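Local structure of TruD (Uncultured prochloron, 4BS9) at residues I8-V22 with H31-L45. The protein is a cyanobactin heterocyclase of the YcaO family, thought to use ATP to turn precursor-peptide residues into heterocycles on the way to trunkamide-type products. Residues are numbered along the deposited sequence; the frame is centred on the assembly and turned at random.
Sequences IKPHFHVEIIEPKQV and HALTGQLYCQILPFL
The carbonyl O of Val-22 accepts the N-H of Leu-33 (N to O 2.8 Å) in a nearly straight bond (175°), and the CA of Ala-32 adds a C-H...O contact to the same oxygen. Val-22 N returns the bond to Leu-33 O, which makes Val-22 and Leu-33 an antiparallel hydrogen-bonded pair of the hairpin 21-26/29-34. One step on, Gln-21 faces Thr-34 as a non-hydrogen-bonded pair, and then Lys-20 O accepts the N-H of Gly-35 (N to O 2.9 Å), tying the turn before strand 21-26 to the N-cap of helix 36-41. Beyond the cap, the extended Lys-20 chain lays its CG and CD against the amide of Gln-36. The three-stranded antiparallel sheet 13-17, 21-26, 29-34 and this helix fit the winged helix-turn-helix family to which this part of the sequence is assigned, and between them runs an apolar layer. Val-22 divides its branches: CG1, anti to the backbone N (chi1 169°), reaches Leu-42 CD2 at 3.6 Å, while CG2 goes to Tyr-38 CB. From the neighbouring strand Ile-16 spreads likewise, CG2 against Cys-39 CB and CD1 at 3.7 Å from Pro-43 CD, the side chains of Ile-16 and Pro-43 crossing at about a right angle. Helix 64-76 meets Leu-33 and Tyr-38 through Leu-74. At the other end of the contact, Ile-8 N donates a hydrogen bond to Leu-45 O (3.0 Å), and Ile-8 CD1 approaches Leu-42 CG at 4.0 Å.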
ATOM      1  N   ILE A   8     -17.374  -0.313 -35.169  1.00 65.30           N
ATOM      2  CA  ILE A   8     -17.269  -0.547 -33.743  1.00 63.78           C
ATOM      3  C   ILE A   8     -15.771  -0.606 -33.469  1.00 64.55           C
ATOM      4  O   ILE A   8     -15.006  -1.205 -34.249  1.00 64.13           O
ATOM      5  CB  ILE A   8     -17.957  -1.874 -33.337  1.00 62.94           C
ATOM      6  CG1 ILE A   8     -19.452  -1.834 -33.639  1.00 65.60           C
ATOM      7  CG2 ILE A   8     -17.801  -2.159 -31.855  1.00 62.80           C
ATOM      8  CD1 ILE A   8     -20.238  -0.861 -32.781  1.00 65.42           C
ATOM      9  N   LYS A   9     -15.344   0.029 -32.379  1.00 65.66           N
ATOM     10  CA  LYS A   9     -13.914   0.229 -32.149  1.00 69.01           C
ATOM     11  C   LYS A   9     -13.179  -1.095 -32.243  1.00 71.77           C
ATOM     12  O   LYS A   9     -13.679  -2.137 -31.777  1.00 74.17           O
ATOM     13  CB  LYS A   9     -13.643   0.948 -30.841  1.00 68.74           C
ATOM     14  CG  LYS A   9     -14.056   2.399 -30.939  1.00 71.80           C
ATOM     15  CD  LYS A   9     -14.037   3.097 -29.604  1.00 74.37           C
ATOM     16  CE  LYS A   9     -14.485   4.531 -29.791  1.00 79.99           C
ATOM     17  NZ  LYS A   9     -14.538   5.291 -28.515  1.00 83.67           N
ATOM     18  N   PRO A  10     -12.014  -1.071 -32.902  1.00 71.96           N
ATOM     19  CA  PRO A  10     -11.340  -2.316 -33.241  1.00 71.47           C
ATOM     20  C   PRO A  10     -10.808  -3.080 -32.040  1.00 68.60           C
ATOM     21  O   PRO A  10     -10.407  -4.217 -32.203  1.00 70.05           O
ATOM     22  CB  PRO A  10     -10.199  -1.877 -34.168  1.00 75.38           C
ATOM     23  CG  PRO A  10     -10.013  -0.425 -33.917  1.00 76.76           C
ATOM     24  CD  PRO A  10     -11.322   0.116 -33.432  1.00 73.88           C
ATOM     25  N   HIS A  11     -10.819  -2.489 -30.848  1.00 66.89           N
ATOM     26  CA  HIS A  11     -10.379  -3.226 -29.672  1.00 69.01           C
ATOM     27  C   HIS A  11     -11.484  -4.047 -29.056  1.00 68.96           C
ATOM     28  O   HIS A  11     -11.238  -4.755 -28.087  1.00 70.32           O
ATOM     29  CB  HIS A  11      -9.713  -2.320 -28.624  1.00 70.79           C
ATOM     30  CG  HIS A  11     -10.656  -1.451 -27.866  1.00 68.81           C
ATOM     31  ND1 HIS A  11     -11.003  -0.190 -28.290  1.00 73.01           N
ATOM     32  CD2 HIS A  11     -11.284  -1.634 -26.685  1.00 69.52           C
ATOM     33  CE1 HIS A  11     -11.827   0.359 -27.416  1.00 69.77           C
ATOM     34  NE2 HIS A  11     -12.013  -0.497 -26.432  1.00 68.53           N
ATOM     35  N   PHE A  12     -12.690  -3.964 -29.621  1.00 70.81           N
ATOM     36  CA  PHE A  12     -13.812  -4.790 -29.183  1.00 67.62           C
ATOM     37  C   PHE A  12     -14.017  -5.965 -30.128  1.00 69.47           C
ATOM     38  O   PHE A  12     -14.015  -5.800 -31.344  1.00 66.52           O
ATOM     39  CB  PHE A  12     -15.101  -3.970 -29.117  1.00 66.14           C
ATOM     40  CG  PHE A  12     -15.164  -3.016 -27.960  1.00 65.83           C
ATOM     41  CD1 PHE A  12     -14.946  -3.459 -26.663  1.00 67.43           C
ATOM     42  CD2 PHE A  12     -15.456  -1.679 -28.164  1.00 64.31           C
ATOM     43  CE1 PHE A  12     -15.016  -2.581 -25.596  1.00 67.84           C
ATOM     44  CE2 PHE A  12     -15.533  -0.798 -27.102  1.00 63.69           C
ATOM     45  CZ  PHE A  12     -15.317  -1.247 -25.815  1.00 64.78           C
ATOM     46  N   HIS A  13     -14.167  -7.157 -29.556  1.00 74.00           N
ATOM     47  CA  HIS A  13     -14.699  -8.300 -30.287  1.00 74.28           C
ATOM     48  C   HIS A  13     -16.220  -8.291 -30.137  1.00 71.42           C
ATOM     49  O   HIS A  13     -16.757  -8.501 -29.050  1.00 68.55           O
ATOM     50  CB  HIS A  13     -14.127  -9.635 -29.797  1.00 77.46           C
ATOM     51  CG  HIS A  13     -14.820 -10.824 -30.392  1.00 85.70           C
ATOM     52  ND1 HIS A  13     -14.961 -10.999 -31.754  1.00 88.39           N
ATOM     53  CD2 HIS A  13     -15.448 -11.876 -29.814  1.00 90.32           C
ATOM     54  CE1 HIS A  13     -15.634 -12.112 -31.990  1.00 89.88           C
ATOM     55  NE2 HIS A  13     -15.939 -12.665 -30.829  1.00 91.96           N
ATOM     56  N   VAL A  14     -16.904  -8.041 -31.245  1.00 71.04           N
ATOM     57  CA  VAL A  14     -18.354  -8.008 -31.270  1.00 69.08           C
ATOM     58  C   VAL A  14     -18.908  -9.418 -31.380  1.00 70.72           C
ATOM     59  O   VAL A  14     -18.504 -10.183 -32.254  1.00 72.94           O
ATOM     60  CB  VAL A  14     -18.853  -7.176 -32.457  1.00 69.01           C
ATOM     61  CG1 VAL A  14     -20.354  -7.275 -32.588  1.00 72.09           C
ATOM     62  CG2 VAL A  14     -18.445  -5.725 -32.282  1.00 68.43           C
ATOM     63  N   GLU A  15     -19.829  -9.755 -30.483  1.00 73.27           N
ATOM     64  CA  GLU A  15     -20.512 -11.037 -30.504  1.00 75.13           C
ATOM     65  C   GLU A  15     -22.008 -10.771 -30.427  1.00 75.63           C
ATOM     66  O   GLU A  15     -22.507 -10.275 -29.414  1.00 79.86           O
ATOM     67  CB  GLU A  15     -20.045 -11.907 -29.341  1.00 78.52           C
ATOM     68  CG  GLU A  15     -20.303 -13.390 -29.542  1.00 86.49           C
ATOM     69  CD  GLU A  15     -19.514 -13.990 -30.704  1.00 91.71           C
ATOM     70  OE1 GLU A  15     -18.259 -13.953 -30.691  1.00 87.85           O
ATOM     71  OE2 GLU A  15     -20.158 -14.521 -31.639  1.00 99.70           O
ATOM     72  N   ILE A  16     -22.710 -11.075 -31.516  1.00 75.82           N
ATOM     73  CA  ILE A  16     -24.140 -10.806 -31.628  1.00 74.25           C
ATOM     74  C   ILE A  16     -24.909 -12.067 -31.290  1.00 77.13           C
ATOM     75  O   ILE A  16     -24.724 -13.093 -31.932  1.00 82.05           O
ATOM     76  CB  ILE A  16     -24.509 -10.357 -33.056  1.00 72.57           C
ATOM     77  CG1 ILE A  16     -23.782  -9.046 -33.397  1.00 71.72           C
ATOM     78  CG2 ILE A  16     -26.012 -10.180 -33.191  1.00 71.74           C
ATOM     79  CD1 ILE A  16     -24.000  -8.528 -34.812  1.00 71.85           C
ATOM     80  N   ILE A  17     -25.781 -11.990 -30.294  1.00 77.63           N
ATOM     81  CA  ILE A  17     -26.593 -13.132 -29.904  1.00 81.97           C
ATOM     82  C   ILE A  17     -28.020 -12.841 -30.276  1.00 83.28           C
ATOM     83  O   ILE A  17     -28.720 -12.110 -29.597  1.00 79.19           O
ATOM     84  CB  ILE A  17     -26.424 -13.429 -28.424  1.00 84.76           C
ATOM     85  CG1 ILE A  17     -24.985 -13.894 -28.228  1.00 86.51           C
ATOM     86  CG2 ILE A  17     -27.423 -14.486 -27.967  1.00 88.52           C
ATOM     87  CD1 ILE A  17     -24.555 -14.005 -26.791  1.00 91.24           C
ATOM     88  N   GLU A  18     -28.443 -13.513 -31.335  1.00 92.44           N
ATOM     89  CA  GLU A  18     -29.307 -12.928 -32.345  1.00 96.80           C
ATOM     90  C   GLU A  18     -30.453 -12.049 -31.886  1.00 98.47           C
ATOM     91  O   GLU A  18     -30.401 -10.848 -32.121  1.00111.64           O
ATOM     92  CB  GLU A  18     -29.824 -13.982 -33.329  1.00103.96           C
ATOM     93  CG  GLU A  18     -30.605 -13.401 -34.510  1.00108.81           C
ATOM     94  CD  GLU A  18     -30.013 -12.102 -35.074  1.00108.67           C
ATOM     95  OE1 GLU A  18     -28.769 -11.964 -35.144  1.00109.17           O
ATOM     96  OE2 GLU A  18     -30.800 -11.209 -35.458  1.00110.86           O
ATOM     97  N   PRO A  19     -31.487 -12.617 -31.254  1.00 94.06           N
ATOM     98  CA  PRO A  19     -32.710 -11.798 -31.208  1.00 89.78           C
ATOM     99  C   PRO A  19     -32.447 -10.357 -30.740  1.00 86.34           C
ATOM    100  O   PRO A  19     -32.760  -9.418 -31.464  1.00 84.44           O
ATOM    101  CB  PRO A  19     -33.626 -12.558 -30.241  1.00 92.63           C
ATOM    102  CG  PRO A  19     -32.716 -13.445 -29.455  1.00 96.60           C
ATOM    103  CD  PRO A  19     -31.523 -13.753 -30.322  1.00 95.25           C
ATOM    104  N   LYS A  20     -31.809 -10.186 -29.586  1.00 85.86           N
ATOM    105  CA  LYS A  20     -31.843  -8.899 -28.887  1.00 86.61           C
ATOM    106  C   LYS A  20     -30.555  -8.467 -28.158  1.00 82.84           C
ATOM    107  O   LYS A  20     -30.520  -7.412 -27.534  1.00 73.48           O
ATOM    108  CB  LYS A  20     -32.979  -8.977 -27.876  1.00 95.26           C
ATOM    109  CG  LYS A  20     -33.582  -7.641 -27.512  1.00102.47           C
ATOM    110  CD  LYS A  20     -34.733  -7.841 -26.541  1.00111.01           C
ATOM    111  CE  LYS A  20     -35.125  -6.541 -25.855  1.00114.85           C
ATOM    112  NZ  LYS A  20     -35.771  -6.800 -24.536  1.00120.57           N
ATOM    113  N   GLN A  21     -29.497  -9.266 -28.262  1.00 85.66           N
ATOM    114  CA  GLN A  21     -28.291  -9.087 -27.459  1.00 81.55           C
ATOM    115  C   GLN A  21     -27.092  -8.850 -28.325  1.00 78.22           C
ATOM    116  O   GLN A  21     -26.945  -9.471 -29.371  1.00 78.91           O
ATOM    117  CB  GLN A  21     -28.015 -10.346 -26.614  1.00 86.36           C
ATOM    118  CG  GLN A  21     -28.598 -10.306 -25.217  1.00 88.41           C
ATOM    119  CD  GLN A  21     -28.245  -9.012 -24.525  1.00 87.37           C
ATOM    120  OE1 GLN A  21     -27.095  -8.579 -24.552  1.00 89.64           O
ATOM    121  NE2 GLN A  21     -29.239  -8.363 -23.942  1.00 90.06           N
ATOM    122  N   VAL A  22     -26.223  -7.959 -27.864  1.00 77.48           N
ATOM    123  CA  VAL A  22     -24.905  -7.759 -28.454  1.00 73.95           C
ATOM    124  C   VAL A  22     -23.896  -7.507 -27.347  1.00 70.71           C
ATOM    125  O   VAL A  22     -24.158  -6.755 -26.413  1.00 69.85           O
ATOM    126  CB  VAL A  22     -24.888  -6.562 -29.402  1.00 74.61           C
ATOM    127  CG1 VAL A  22     -23.462  -6.206 -29.783  1.00 75.74           C
ATOM    128  CG2 VAL A  22     -25.705  -6.876 -30.641  1.00 76.86           C
ATOM    129  N   HIS A  31     -18.901  -4.622 -22.494  1.00 68.25           N
ATOM    130  CA  HIS A  31     -20.130  -3.842 -22.565  1.00 67.38           C
ATOM    131  C   HIS A  31     -21.191  -4.675 -23.245  1.00 67.20           C
ATOM    132  O   HIS A  31     -20.891  -5.451 -24.149  1.00 67.25           O
ATOM    133  CB  HIS A  31     -19.920  -2.579 -23.386  1.00 67.14           C
ATOM    134  CG  HIS A  31     -18.865  -1.670 -22.847  1.00 69.87           C
ATOM    135  ND1 HIS A  31     -19.144  -0.643 -21.973  1.00 73.72           N
ATOM    136  CD2 HIS A  31     -17.532  -1.623 -23.071  1.00 71.05           C
ATOM    137  CE1 HIS A  31     -18.027  -0.006 -21.674  1.00 72.97           C
ATOM    138  NE2 HIS A  31     -17.034  -0.583 -22.326  1.00 73.63           N
ATOM    139  N   ALA A  32     -22.432  -4.512 -22.810  1.00 68.22           N
ATOM    140  CA  ALA A  32     -23.545  -5.160 -23.468  1.00 68.90           C
ATOM    141  C   ALA A  32     -24.464  -4.108 -24.068  1.00 69.64           C
ATOM    142  O   ALA A  32     -24.601  -3.008 -23.533  1.00 70.73           O
ATOM    143  CB  ALA A  32     -24.292  -6.042 -22.486  1.00 70.00           C
ATOM    144  N   LEU A  33     -25.058  -4.435 -25.210  1.00 71.77           N
ATOM    145  CA  LEU A  33     -26.104  -3.615 -25.795  1.00 69.08           C
ATOM    146  C   LEU A  33     -27.336  -4.459 -25.959  1.00 71.17           C
ATOM    147  O   LEU A  33     -27.247  -5.663 -26.210  1.00 74.31           O
ATOM    148  CB  LEU A  33     -25.683  -3.054 -27.135  1.00 67.91           C
ATOM    149  CG  LEU A  33     -24.576  -2.015 -27.038  1.00 70.85           C
ATOM    150  CD1 LEU A  33     -24.085  -1.690 -28.441  1.00 75.03           C
ATOM    151  CD2 LEU A  33     -25.034  -0.761 -26.309  1.00 71.47           C
ATOM    152  N   THR A  34     -28.488  -3.811 -25.819  1.00 71.71           N
ATOM    153  CA  THR A  34     -29.767  -4.489 -25.827  1.00 71.52           C
ATOM    154  C   THR A  34     -30.705  -3.818 -26.828  1.00 69.47           C
ATOM    155  O   THR A  34     -31.002  -2.629 -26.737  1.00 66.87           O
ATOM    156  CB  THR A  34     -30.375  -4.498 -24.407  1.00 73.80           C
ATOM    157  OG1 THR A  34     -29.349  -4.824 -23.464  1.00 73.72           O
ATOM    158  CG2 THR A  34     -31.505  -5.510 -24.290  1.00 76.59           C
ATOM    159  N   GLY A  35     -31.156  -4.601 -27.797  1.00 72.06           N
ATOM    160  CA  GLY A  35     -32.091  -4.130 -28.793  1.00 73.01           C
ATOM    161  C   GLY A  35     -31.946  -4.918 -30.071  1.00 74.72           C
ATOM    162  O   GLY A  35     -30.830  -5.189 -30.518  1.00 77.70           O
ATOM    163  N   GLN A  36     -33.085  -5.268 -30.660  1.00 78.61           N
ATOM    164  CA  GLN A  36     -33.142  -5.870 -31.987  1.00 78.65           C
ATOM    165  C   GLN A  36     -32.473  -4.971 -33.022  1.00 77.10           C
ATOM    166  O   GLN A  36     -31.888  -5.462 -33.978  1.00 80.44           O
ATOM    167  CB  GLN A  36     -34.586  -6.115 -32.412  1.00 82.12           C
ATOM    168  CG  GLN A  36     -35.386  -7.026 -31.486  1.00 87.85           C
ATOM    169  CD  GLN A  36     -35.865  -6.341 -30.213  1.00 90.99           C
ATOM    170  OE1 GLN A  36     -35.762  -5.126 -30.067  1.00 97.79           O
ATOM    171  NE2 GLN A  36     -36.375  -7.124 -29.279  1.00 94.81           N
ATOM    172  N   LEU A  37     -32.551  -3.655 -32.837  1.00 75.78           N
ATOM    173  CA  LEU A  37     -31.919  -2.737 -33.783  1.00 75.77           C
ATOM    174  C   LEU A  37     -30.410  -2.940 -33.819  1.00 74.71           C
ATOM    175  O   LEU A  37     -29.827  -3.042 -34.902  1.00 76.28           O
ATOM    176  CB  LEU A  37     -32.282  -1.270 -33.501  1.00 75.72           C
ATOM    177  CG  LEU A  37     -33.559  -0.797 -34.210  1.00 78.10           C
ATOM    178  CD1 LEU A  37     -34.799  -1.401 -33.567  1.00 86.53           C
ATOM    179  CD2 LEU A  37     -33.664   0.712 -34.191  1.00 78.77           C
ATOM    180  N   TYR A  38     -29.783  -3.037 -32.649  1.00 75.48           N
ATOM    181  CA  TYR A  38     -28.328  -3.244 -32.582  1.00 72.97           C
ATOM    182  C   TYR A  38     -27.905  -4.516 -33.309  1.00 72.59           C
ATOM    183  O   TYR A  38     -26.901  -4.515 -34.009  1.00 73.93           O
ATOM    184  CB  TYR A  38     -27.845  -3.302 -31.146  1.00 71.13           C
ATOM    185  CG  TYR A  38     -28.023  -2.015 -30.399  1.00 72.81           C
ATOM    186  CD1 TYR A  38     -27.362  -0.852 -30.804  1.00 75.01           C
ATOM    187  CD2 TYR A  38     -28.835  -1.951 -29.271  1.00 73.50           C
ATOM    188  CE1 TYR A  38     -27.515   0.345 -30.107  1.00 73.83           C
ATOM    189  CE2 TYR A  38     -28.987  -0.764 -28.564  1.00 73.92           C
ATOM    190  CZ  TYR A  38     -28.330   0.377 -28.986  1.00 72.61           C
ATOM    191  OH  TYR A  38     -28.492   1.537 -28.279  1.00 69.68           O
ATOM    192  N   CYS A  39     -28.675  -5.591 -33.163  1.00 73.47           N
ATOM    193  CA  CYS A  39     -28.337  -6.857 -33.825  1.00 76.32           C
ATOM    194  C   CYS A  39     -28.419  -6.764 -35.336  1.00 78.04           C
ATOM    195  O   CYS A  39     -27.751  -7.520 -36.046  1.00 83.04           O
ATOM    196  CB  CYS A  39     -29.249  -7.980 -33.360  1.00 78.95           C
ATOM    197  SG  CYS A  39     -29.157  -8.283 -31.587  1.00 82.50           S
ATOM    198  N   GLN A  40     -29.240  -5.844 -35.822  1.00 77.08           N
ATOM    199  CA  GLN A  40     -29.430  -5.675 -37.252  1.00 77.84           C
ATOM    200  C   GLN A  40     -28.449  -4.733 -37.925  1.00 77.53           C
ATOM    201  O   GLN A  40     -28.212  -4.872 -39.124  1.00 80.17           O
ATOM    202  CB  GLN A  40     -30.824  -5.175 -37.500  1.00 77.89           C
ATOM    203  CG  GLN A  40     -31.864  -6.182 -37.081  1.00 80.62           C
ATOM    204  CD  GLN A  40     -33.262  -5.674 -37.346  1.00 82.01           C
ATOM    205  OE1 GLN A  40     -33.684  -5.583 -38.503  1.00 83.96           O
ATOM    206  NE2 GLN A  40     -33.987  -5.328 -36.283  1.00 79.37           N
ATOM    207  N   ILE A  41     -27.897  -3.783 -37.166  1.00 73.71           N
ATOM    208  CA  ILE A  41     -26.998  -2.758 -37.709  1.00 72.54           C
ATOM    209  C   ILE A  41     -25.510  -3.123 -37.547  1.00 70.96           C
ATOM    210  O   ILE A  41     -24.706  -2.930 -38.465  1.00 70.55           O
ATOM    211  CB  ILE A  41     -27.277  -1.396 -37.048  1.00 70.40           C
ATOM    212  CG1 ILE A  41     -28.698  -0.952 -37.382  1.00 72.47           C
ATOM    213  CG2 ILE A  41     -26.275  -0.354 -37.524  1.00 71.40           C
ATOM    214  CD1 ILE A  41     -29.123   0.374 -36.777  1.00 72.80           C
ATOM    215  N   LEU A  42     -25.164  -3.668 -36.386  1.00 68.03           N
ATOM    216  CA  LEU A  42     -23.780  -3.955 -36.045  1.00 67.52           C
ATOM    217  C   LEU A  42     -23.035  -4.919 -36.965  1.00 68.99           C
ATOM    218  O   LEU A  42     -21.811  -4.841 -37.038  1.00 67.80           O
ATOM    219  CB  LEU A  42     -23.660  -4.416 -34.596  1.00 67.13           C
ATOM    220  CG  LEU A  42     -23.406  -3.212 -33.677  1.00 66.70           C
ATOM    221  CD1 LEU A  42     -24.554  -2.212 -33.700  1.00 66.15           C
ATOM    222  CD2 LEU A  42     -23.149  -3.661 -32.255  1.00 67.71           C
ATOM    223  N   PRO A  43     -23.747  -5.809 -37.682  1.00 69.21           N
ATOM    224  CA  PRO A  43     -23.021  -6.538 -38.706  1.00 69.44           C
ATOM    225  C   PRO A  43     -22.382  -5.612 -39.727  1.00 72.60           C
ATOM    226  O   PRO A  43     -21.415  -5.997 -40.355  1.00 79.41           O
ATOM    227  CB  PRO A  43     -24.098  -7.384 -39.377  1.00 71.31           C
ATOM    228  CG  PRO A  43     -25.131  -7.567 -38.339  1.00 71.71           C
ATOM    229  CD  PRO A  43     -25.131  -6.292 -37.547  1.00 71.02           C
ATOM    230  N   PHE A  44     -22.902  -4.398 -39.886  1.00 72.56           N
ATOM    231  CA  PHE A  44     -22.393  -3.481 -40.901  1.00 75.01           C
ATOM    232  C   PHE A  44     -21.437  -2.435 -40.340  1.00 75.46           C
ATOM    233  O   PHE A  44     -20.910  -1.572 -41.063  1.00 80.56           O
ATOM    234  CB  PHE A  44     -23.580  -2.884 -41.616  1.00 78.54           C
ATOM    235  CG  PHE A  44     -24.496  -3.938 -42.158  1.00 81.24           C
ATOM    236  CD1 PHE A  44     -24.172  -4.608 -43.327  1.00 83.93           C
ATOM    237  CD2 PHE A  44     -25.627  -4.322 -41.458  1.00 80.37           C
ATOM    238  CE1 PHE A  44     -24.987  -5.607 -43.820  1.00 86.51           C
ATOM    239  CE2 PHE A  44     -26.442  -5.328 -41.943  1.00 83.39           C
ATOM    240  CZ  PHE A  44     -26.123  -5.970 -43.127  1.00 85.19           C
ATOM    241  N   LEU A  45     -21.157  -2.578 -39.053  1.00 71.13           N
ATOM    242  CA  LEU A  45     -20.245  -1.719 -38.374  1.00 69.01           C
ATOM    243  C   LEU A  45     -18.955  -2.469 -38.139  1.00 72.40           C
ATOM    244  O   LEU A  45     -18.362  -2.455 -37.057  1.00 73.52           O
ATOM    245  CB  LEU A  45     -20.899  -1.247 -37.092  1.00 67.00           C
ATOM    246  CG  LEU A  45     -22.029  -0.282 -37.431  1.00 69.93           C
ATOM    247  CD1 LEU A  45     -22.730   0.209 -36.176  1.00 67.67           C
ATOM    248  CD2 LEU A  45     -21.493   0.898 -38.249  1.00 72.49           C
TER